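Pyruvate kinase (Cryptosporidium parvum, PDB 4DRS) probably catalyses the last step of glycolysis, transfer of the phosphoryl group of phosphoenolpyruvate to ADP, giving pyruvate and ATP. Local coordinates at residues A[175-178]-A[184-187]. Numbering follows the deposited sequence.
Sequences TQVL and FIVC
The carbonyl oxygen of V186 takes the backbone hydrogen bond that ties segment 184-187 to 175-178: L178 N to V186 O is 2.6 Å, and the N-H points almost straight at the oxygen, 167° at the hydrogen. The L178 side chain runs from V186 O, 3.5 Å from its CB, to the carbonyl of C187, where its CD1 lies 4.0 Å from C187 O. One step back, the CA-H of C187 approaches Q176 O, with C187 CA 3.2 Å from that oxygen. V177 and C187 form an antiparallel non-hydrogen-bonded pair, flanked by the L178 to V186 bond on one side and the backbone pairing of Q176 with K188 on the other; their side chains share one face of the sheet. C187 is the residue most covered here. Its CB sits 3.5 Å from T175 CB, and its SG, set beside its own backbone N (chi1 -61°), has T175 OG1 on one flank at 3.8 Å and V177 CG2 at 4.3 Å. T175 OG1 spends its hydrogen bond on V166 O in strand 165-168. Beside the sulfur, I185 CD1 also approaches V177 CG2, at 4.4 Å, and V160 touches both I185 and V177. The two short segments run at 118° to each other, well short of antiparallel, consistent with a strongly twisted or bent pair here. They belong to the hairpin of strands 173-180 and 184-188, flanked by 133-137 and 165-168, in the small beta-rich B domain that pyruvate kinases carry as an insertion in their TIM barrel.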
ATOM      1  N   THR A 175     -28.938  29.995  36.828  1.00 99.45           N
ATOM      2  CA  THR A 175     -29.887  31.057  37.160  1.00 99.43           C
ATOM      3  C   THR A 175     -30.558  31.625  35.910  1.00 98.41           C
ATOM      4  O   THR A 175     -30.235  31.234  34.786  1.00 97.88           O
ATOM      5  CB  THR A 175     -29.209  32.202  37.943  1.00 98.40           C
ATOM      6  OG1 THR A 175     -28.099  32.709  37.191  1.00 95.97           O
ATOM      7  CG2 THR A 175     -28.725  31.727  39.311  1.00 99.02           C
ATOM      8  N   GLN A 176     -31.497  32.545  36.118  1.00 97.57           N
ATOM      9  CA  GLN A 176     -32.204  33.197  35.023  1.00 96.05           C
ATOM     10  C   GLN A 176     -32.535  34.634  35.410  1.00 94.44           C
ATOM     11  O   GLN A 176     -33.114  34.882  36.470  1.00 97.66           O
ATOM     12  CB  GLN A 176     -33.477  32.423  34.677  1.00 99.60           C
ATOM     13  CG  GLN A 176     -34.144  32.852  33.380  1.00100.81           C
ATOM     14  CD  GLN A 176     -35.431  32.097  33.111  1.00104.33           C
ATOM     15  OE1 GLN A 176     -36.297  31.986  33.980  1.00106.16           O
ATOM     16  NE2 GLN A 176     -35.566  31.577  31.895  1.00106.14           N
ATOM     17  N   VAL A 177     -32.165  35.571  34.540  1.00 89.43           N
ATOM     18  CA  VAL A 177     -32.313  37.002  34.815  1.00 87.18           C
ATOM     19  C   VAL A 177     -33.776  37.396  35.015  1.00 89.11           C
ATOM     20  O   VAL A 177     -34.644  37.029  34.219  1.00 90.63           O
ATOM     21  CB  VAL A 177     -31.683  37.864  33.695  1.00 84.73           C
ATOM     22  CG1 VAL A 177     -31.738  39.342  34.051  1.00 84.84           C
ATOM     23  CG2 VAL A 177     -30.245  37.440  33.433  1.00 82.06           C
ATOM     24  N   LEU A 178     -34.031  38.134  36.094  1.00 88.97           N
ATOM     25  CA  LEU A 178     -35.357  38.672  36.395  1.00 90.87           C
ATOM     26  C   LEU A 178     -35.381  40.191  36.255  1.00 90.09           C
ATOM     27  O   LEU A 178     -36.410  40.774  35.906  1.00 93.50           O
ATOM     28  CB  LEU A 178     -35.795  38.280  37.809  1.00 93.48           C
ATOM     29  CG  LEU A 178     -35.895  36.801  38.195  1.00 94.87           C
ATOM     30  CD1 LEU A 178     -36.220  36.691  39.677  1.00 98.88           C
ATOM     31  CD2 LEU A 178     -36.934  36.060  37.363  1.00 96.76           C
ATOM     32  N   PHE A 184     -25.910  45.963  38.335  1.00 80.34           N
ATOM     33  CA  PHE A 184     -26.316  44.679  38.914  1.00 78.65           C
ATOM     34  C   PHE A 184     -27.364  43.951  38.074  1.00 76.92           C
ATOM     35  O   PHE A 184     -27.985  44.539  37.189  1.00 76.80           O
ATOM     36  CB  PHE A 184     -26.863  44.884  40.332  1.00 81.57           C
ATOM     37  CG  PHE A 184     -28.222  45.528  40.370  1.00 84.32           C
ATOM     38  CD1 PHE A 184     -28.356  46.912  40.289  1.00 87.02           C
ATOM     39  CD2 PHE A 184     -29.371  44.749  40.483  1.00 84.99           C
ATOM     40  CE1 PHE A 184     -29.609  47.506  40.323  1.00 90.02           C
ATOM     41  CE2 PHE A 184     -30.627  45.337  40.515  1.00 88.79           C
ATOM     42  CZ  PHE A 184     -30.747  46.718  40.435  1.00 90.83           C
ATOM     43  N   ILE A 185     -27.548  42.666  38.370  1.00 76.59           N
ATOM     44  CA  ILE A 185     -28.672  41.882  37.852  1.00 77.65           C
ATOM     45  C   ILE A 185     -29.281  41.048  38.975  1.00 80.56           C
ATOM     46  O   ILE A 185     -28.595  40.687  39.933  1.00 80.63           O
ATOM     47  CB  ILE A 185     -28.281  40.951  36.671  1.00 74.23           C
ATOM     48  CG1 ILE A 185     -27.187  39.954  37.083  1.00 72.21           C
ATOM     49  CG2 ILE A 185     -27.883  41.765  35.443  1.00 73.54           C
ATOM     50  CD1 ILE A 185     -26.983  38.819  36.103  1.00 70.72           C
ATOM     51  N   VAL A 186     -30.573  40.762  38.860  1.00 84.94           N
ATOM     52  CA  VAL A 186     -31.256  39.878  39.798  1.00 88.64           C
ATOM     53  C   VAL A 186     -31.670  38.617  39.045  1.00 90.09           C
ATOM     54  O   VAL A 186     -32.342  38.690  38.014  1.00 90.38           O
ATOM     55  CB  VAL A 186     -32.486  40.553  40.453  1.00 91.79           C
ATOM     56  CG1 VAL A 186     -33.113  39.638  41.496  1.00 93.23           C
ATOM     57  CG2 VAL A 186     -32.097  41.883  41.085  1.00 92.07           C
ATOM     58  N   CYS A 187     -31.249  37.468  39.562  1.00 92.33           N
ATOM     59  CA  CYS A 187     -31.525  36.186  38.928  1.00 94.76           C
ATOM     60  C   CYS A 187     -32.402  35.300  39.805  1.00101.01           C
ATOM     61  O   CYS A 187     -32.583  35.572  40.994  1.00102.41           O
ATOM     62  CB  CYS A 187     -30.219  35.463  38.606  1.00 92.34           C
ATOM     63  SG  CYS A 187     -29.141  36.347  37.460  1.00 88.56           S
TER